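Mandelate racemase/muconate lactonizing protein (Thermobispora bispora, PDB 3VC5) probably catalyses the magnesium-dependent dehydration of D-glucarate to 5-dehydro-4-deoxy-D-glucarate, as a glucarate dehydratase of the enolase superfamily. Local coordinates at residues Ile25-Val30 with Glu57-Glu62; Val252-Asp257 with Ala277-Met282. All coordinates share one frame; numbering follows the deposited sequence.

Interaction 1: residues Ile25-Val30 with Glu57-Glu62; sequences IREVRV and EVVTDE
R29 and E57 face each other as an antiparallel hydrogen-bonded pair, and their side chains, projecting from the same face of the sheet, illustrate how a cross-strand salt bridge is built on a backbone pairing. From CB and CG, which lie against the E57 carbonyl oxygen, the R29 chain runs extended to CD, 3.4 Å from E57 OE1. NE turns to its own strand and donates to E27 OE1 at 3.1 Å. CZ follows, with V59 CG2 3.7 Å away and over the centre of one guanidinium face. NH1 reaches E57 OE1 at 2.9 Å, and NH2 ends the chain beside V59 CG2. Both carboxylate oxygens lie near the guanidinium plane but are met from above their own carboxylate planes; the guanidinium and E57 carboxylate planes stand 74° apart. Further along, the strands form a classic beta bulge: R26 N and E27 N both donate to V59 O, at 2.8 Å and 3.2 Å. Bends at chi2 and chi3 bring the R26 guanidinium back across V59, whose CG1 lies over one face but off toward its rim, and NH2 of R26 forms a longer salt bridge to E27 OE2. V28 and V58 point to the other face, towards F134 and A137 of helix 123-146. E57 OE2 is paired with R403, so the carboxylate is shared between two arginines, and the alternating charges probably stabilise one another at this edge of the N-terminal domain's sheet.

Interaction 2: residues Val252-Asp257 with Ala277-Met282; sequences VGRALD and AAEVPM
E279 opens the contact by receiving R254 twice, an example of a helix side chain securing the loop that follows the next helix. Its carbonyl oxygen accepts from R254 NE at 3.0 Å, in the guanidinium plane and with an N-H...O angle of 169°. The E279 side chain bends at chi2 (-67°), which brings OE1 to 2.8 Å from R254 NH2 in a salt bridge whose hydrogen bond is weak, the angle at the hydrogen being 120°. V280 comes next and sets CG1 3.9 Å from G253 CA; the absence of a side chain on G253 lets this methyl come so near the helix backbone. P281 then spans the turn of chain at the helix end, its CD beside the G253 carbonyl oxygen and its CG 3.5 Å from D257 CG. M282 closes the walk: bends at chi2 and chi3 tuck its methyl against the C-terminal end of helix 246-255, where CE lies 3.1 Å from G253 O and 3.3 Å from L256 O. With an alanine here, the loss of CG, SD and CE would probably open a gap beside G253 and leave L256 CB without the methyl that lies beside it. In the C-terminal barrel domain, the contact joins the end of helix 246-255 to the loop between helix 270-277 and strand 284-286, while L256 also touches I224 of helix 217-230, which precedes it in the chain.

From the N terminus, the chain forms strand 25-36 and returns along strand 50-60, so interaction 1 closes a loop of 26 residues within the N-terminal domain. Much later, interaction 2 closes a loop of 19 residues through strand 262-264 and helix 270-277. The loops follow in series, neither nesting nor crossing, and interactions 1 and 2 have their centres about 50 Å apart. Interaction 1 joins neighbouring strands of the three-stranded antiparallel sheet; interaction 2 ties helix 246-255 to the loop before strand 284-286 on the barrel's outer side. The M282 side chain is about 9 Å from that of magnesium-binding E264, and L256's about 11 Å from D239's, so interaction 2 does not touch that site.

Interaction 1: residues Ile25-Val30 with Glu57-Glu62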
loop_
_atom_site.group_PDB
_atom_site.type_symbol
_atom_site.label_atom_id
_atom_site.label_comp_id
_atom_site.label_asym_id
_atom_site.label_seq_id
_atom_site.Cartn_x
_atom_site.Cartn_y
_atom_site.Cartn_z
ATOM N N ILE A 25 -24.965 -2.182 3.814
ATOM C CA ILE A 25 -25.524 -2.084 2.485
ATOM C C ILE A 25 -26.934 -2.687 2.495
ATOM O O ILE A 25 -27.124 -3.822 2.917
ATOM C CB ILE A 25 -24.625 -2.837 1.483
ATOM C CG1 ILE A 25 -23.280 -2.131 1.334
ATOM C CG2 ILE A 25 -25.314 -3.023 0.136
ATOM C CD1 ILE A 25 -22.232 -3.016 0.611
ATOM N N ARG A 26 -27.913 -1.910 2.026
ATOM C CA ARG A 26 -29.301 -2.356 1.885
ATOM C C ARG A 26 -29.546 -2.913 0.486
ATOM O O ARG A 26 -30.197 -3.962 0.320
ATOM C CB ARG A 26 -30.285 -1.199 2.138
ATOM C CG ARG A 26 -31.757 -1.641 2.154
ATOM C CD ARG A 26 -32.700 -0.550 1.635
ATOM N NE ARG A 26 -32.419 0.763 2.214
ATOM C CZ ARG A 26 -32.642 1.925 1.596
ATOM N NH1 ARG A 26 -32.356 3.068 2.209
ATOM N NH2 ARG A 26 -33.142 1.948 0.365
ATOM N N GLU A 27 -29.027 -2.219 -0.532
ATOM C CA GLU A 27 -29.263 -2.656 -1.911
ATOM C C GLU A 27 -28.148 -2.137 -2.816
ATOM O O GLU A 27 -27.464 -1.152 -2.484
ATOM C CB GLU A 27 -30.660 -2.255 -2.430
ATOM C CG GLU A 27 -30.759 -0.835 -2.907
ATOM C CD GLU A 27 -32.153 -0.443 -3.407
ATOM O OE1 GLU A 27 -32.473 -0.648 -4.606
ATOM O OE2 GLU A 27 -32.923 0.102 -2.598
ATOM N N VAL A 28 -27.954 -2.807 -3.948
ATOM C CA VAL A 28 -26.916 -2.406 -4.894
ATOM C C VAL A 28 -27.570 -2.448 -6.267
ATOM O O VAL A 28 -28.045 -3.504 -6.711
ATOM C CB VAL A 28 -25.682 -3.334 -4.845
ATOM C CG1 VAL A 28 -24.613 -2.823 -5.830
ATOM C CG2 VAL A 28 -25.110 -3.376 -3.417
ATOM N N ARG A 29 -27.672 -1.279 -6.898
ATOM C CA ARG A 29 -28.334 -1.161 -8.184
ATOM C C ARG A 29 -27.282 -1.239 -9.264
ATOM O O ARG A 29 -26.262 -0.555 -9.182
ATOM C CB ARG A 29 -29.037 0.194 -8.252
ATOM C CG ARG A 29 -30.027 0.379 -7.107
ATOM C CD ARG A 29 -30.456 1.871 -6.978
ATOM N NE ARG A 29 -31.419 2.027 -5.883
ATOM C CZ ARG A 29 -31.720 3.182 -5.295
ATOM N NH1 ARG A 29 -31.096 4.307 -5.649
ATOM N NH2 ARG A 29 -32.630 3.206 -4.319
ATOM N N VAL A 30 -27.518 -2.083 -10.258
ATOM C CA VAL A 30 -26.556 -2.289 -11.327
ATOM C C VAL A 30 -27.220 -1.968 -12.652
ATOM O O VAL A 30 -28.232 -2.571 -12.992
ATOM C CB VAL A 30 -26.037 -3.757 -11.340
ATOM C CG1 VAL A 30 -25.072 -3.944 -12.534
ATOM C CG2 VAL A 30 -25.358 -4.108 -10.011
ATOM N N GLU A 57 -24.731 1.586 -8.066
ATOM C CA GLU A 57 -25.099 2.489 -6.993
ATOM C C GLU A 57 -25.376 1.689 -5.738
ATOM O O GLU A 57 -26.295 0.850 -5.726
ATOM C CB GLU A 57 -26.332 3.340 -7.376
ATOM C CG GLU A 57 -26.668 4.383 -6.293
ATOM C CD GLU A 57 -27.830 5.292 -6.655
ATOM O OE1 GLU A 57 -28.772 4.836 -7.362
ATOM O OE2 GLU A 57 -27.805 6.470 -6.214
ATOM N N VAL A 58 -24.577 1.930 -4.693
ATOM C CA VAL A 58 -24.713 1.227 -3.429
ATOM C C VAL A 58 -25.538 2.111 -2.521
ATOM O O VAL A 58 -25.288 3.314 -2.439
ATOM C CB VAL A 58 -23.302 0.940 -2.780
ATOM C CG1 VAL A 58 -23.475 0.378 -1.353
ATOM C CG2 VAL A 58 -22.505 -0.037 -3.661
ATOM N N VAL A 59 -26.519 1.520 -1.838
ATOM C CA VAL A 59 -27.399 2.267 -0.944
ATOM C C VAL A 59 -27.350 1.619 0.440
ATOM O O VAL A 59 -27.579 0.413 0.574
ATOM C CB VAL A 59 -28.861 2.258 -1.428
ATOM C CG1 VAL A 59 -29.694 3.255 -0.622
ATOM C CG2 VAL A 59 -28.941 2.582 -2.946
ATOM N N THR A 60 -27.046 2.415 1.454
ATOM C CA THR A 60 -27.038 1.932 2.831
ATOM C C THR A 60 -28.431 1.885 3.442
ATOM O O THR A 60 -29.409 2.454 2.899
ATOM C CB THR A 60 -26.138 2.801 3.741
ATOM O OG1 THR A 60 -26.761 4.074 3.959
ATOM C CG2 THR A 60 -24.751 3.012 3.099
ATOM N N ASP A 61 -28.505 1.226 4.594
ATOM C CA ASP A 61 -29.769 1.101 5.323
ATOM C C ASP A 61 -30.373 2.467 5.620
ATOM O O ASP A 61 -31.593 2.618 5.671
ATOM C CB ASP A 61 -29.557 0.338 6.625
ATOM C CG ASP A 61 -29.573 -1.171 6.439
ATOM O OD1 ASP A 61 -30.121 -1.664 5.430
ATOM O OD2 ASP A 61 -29.047 -1.876 7.327
ATOM N N GLU A 62 -29.530 3.468 5.819
ATOM C CA GLU A 62 -30.021 4.802 6.113
ATOM C C GLU A 62 -30.148 5.700 4.870
ATOM O O GLU A 62 -30.450 6.890 4.986
ATOM C CB GLU A 62 -29.144 5.449 7.179
ATOM C CG GLU A 62 -28.850 4.505 8.336
ATOM C CD GLU A 62 -29.092 5.147 9.684
ATOM O OE1 GLU A 62 -30.174 4.912 10.265
ATOM O OE2 GLU A 62 -28.214 5.895 10.161
HETATM O O HOH W 1 -28.910 -4.469 5.180
#

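Interaction 2: residues Val252-Asp257 with Ala277-Met282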
loop_
_atom_site.group_PDB
_atom_site.type_symbol
_atom_site.label_atom_id
_atom_site.label_comp_id
_atom_site.label_asym_id
_atom_site.label_seq_id
_atom_site.Cartn_x
_atom_site.Cartn_y
_atom_site.Cartn_z
ATOM N N VAL A 252 12.701 2.589 -33.768
ATOM C CA VAL A 252 11.845 3.762 -33.543
ATOM C C VAL A 252 12.234 4.546 -32.287
ATOM O O VAL A 252 12.311 5.786 -32.321
ATOM C CB VAL A 252 10.352 3.389 -33.500
ATOM C CG1 VAL A 252 9.495 4.593 -33.043
ATOM C CG2 VAL A 252 9.905 2.902 -34.878
ATOM N N GLY A 253 12.450 3.839 -31.174
ATOM C CA GLY A 253 12.898 4.476 -29.938
ATOM C C GLY A 253 14.161 5.302 -30.155
ATOM O O GLY A 253 14.274 6.440 -29.695
ATOM N N ARG A 254 15.136 4.728 -30.846
ATOM C CA ARG A 254 16.362 5.467 -31.149
ATOM C C ARG A 254 16.094 6.675 -32.046
ATOM O O ARG A 254 16.641 7.760 -31.822
ATOM C CB ARG A 254 17.407 4.547 -31.768
ATOM C CG ARG A 254 18.022 3.599 -30.753
ATOM C CD ARG A 254 18.956 2.610 -31.402
ATOM N NE ARG A 254 19.484 1.681 -30.410
ATOM C CZ ARG A 254 20.465 0.813 -30.641
ATOM N NH1 ARG A 254 21.031 0.757 -31.841
ATOM N NH2 ARG A 254 20.879 0.004 -29.674
ATOM N N ALA A 255 15.240 6.500 -33.048
ATOM C CA ALA A 255 14.883 7.631 -33.905
ATOM C C ALA A 255 14.205 8.762 -33.130
ATOM O O ALA A 255 14.330 9.924 -33.515
ATOM C CB ALA A 255 14.008 7.181 -35.076
ATOM N N LEU A 256 13.502 8.435 -32.044
ATOM C CA LEU A 256 12.771 9.442 -31.263
ATOM C C LEU A 256 13.541 9.901 -29.999
ATOM O O LEU A 256 12.946 10.405 -29.035
ATOM C CB LEU A 256 11.369 8.921 -30.905
ATOM C CG LEU A 256 10.490 8.721 -32.141
ATOM C CD1 LEU A 256 9.173 8.113 -31.717
ATOM C CD2 LEU A 256 10.264 10.053 -32.875
ATOM N N ASP A 257 14.863 9.735 -30.008
ATOM C CA ASP A 257 15.703 10.102 -28.870
ATOM C C ASP A 257 15.419 11.557 -28.495
ATOM O O ASP A 257 15.445 12.421 -29.357
ATOM C CB ASP A 257 17.190 9.941 -29.248
ATOM C CG ASP A 257 18.141 10.097 -28.057
ATOM O OD1 ASP A 257 17.736 10.553 -26.964
ATOM O OD2 ASP A 257 19.328 9.761 -28.225
ATOM N N ALA A 277 13.768 -2.067 -23.855
ATOM C CA ALA A 277 14.056 -1.023 -22.877
ATOM C C ALA A 277 15.555 -0.798 -22.707
ATOM O O ALA A 277 16.015 0.323 -22.475
ATOM C CB ALA A 277 13.419 -1.345 -21.538
ATOM N N ALA A 278 16.314 -1.882 -22.810
ATOM C CA ALA A 278 17.759 -1.846 -22.637
ATOM C C ALA A 278 18.457 -1.128 -23.791
ATOM O O ALA A 278 19.638 -0.754 -23.680
ATOM C CB ALA A 278 18.296 -3.278 -22.494
ATOM N N GLU A 279 17.743 -0.936 -24.900
ATOM C CA GLU A 279 18.393 -0.427 -26.141
ATOM C C GLU A 279 17.793 0.885 -26.688
ATOM O O GLU A 279 18.185 1.362 -27.771
ATOM C CB GLU A 279 18.357 -1.495 -27.228
ATOM C CG GLU A 279 19.169 -2.736 -26.869
ATOM C CD GLU A 279 20.657 -2.449 -26.799
ATOM O OE1 GLU A 279 21.077 -1.335 -27.196
ATOM O OE2 GLU A 279 21.414 -3.336 -26.346
ATOM N N VAL A 280 16.851 1.469 -25.945
ATOM C CA VAL A 280 16.254 2.763 -26.337
ATOM C C VAL A 280 16.497 3.813 -25.264
ATOM O O VAL A 280 16.671 3.469 -24.093
ATOM C CB VAL A 280 14.751 2.649 -26.679
ATOM C CG1 VAL A 280 14.532 1.645 -27.817
ATOM C CG2 VAL A 280 13.939 2.240 -25.447
ATOM N N PRO A 281 16.547 5.098 -25.665
ATOM C CA PRO A 281 16.972 6.136 -24.704
ATOM C C PRO A 281 15.899 6.666 -23.764
ATOM O O PRO A 281 16.232 7.315 -22.762
ATOM C CB PRO A 281 17.461 7.273 -25.601
ATOM C CG PRO A 281 16.724 7.055 -26.911
ATOM C CD PRO A 281 16.583 5.575 -27.062
ATOM N N MET A 282 14.631 6.403 -24.069
ATOM C CA MET A 282 13.560 6.846 -23.190
ATOM C C MET A 282 12.998 5.643 -22.412
ATOM O O MET A 282 13.137 4.505 -22.859
ATOM C CB MET A 282 12.451 7.539 -23.997
ATOM C CG MET A 282 11.608 6.607 -24.848
ATOM S SD MET A 282 12.440 6.075 -26.370
ATOM C CE MET A 282 12.819 7.640 -27.174
#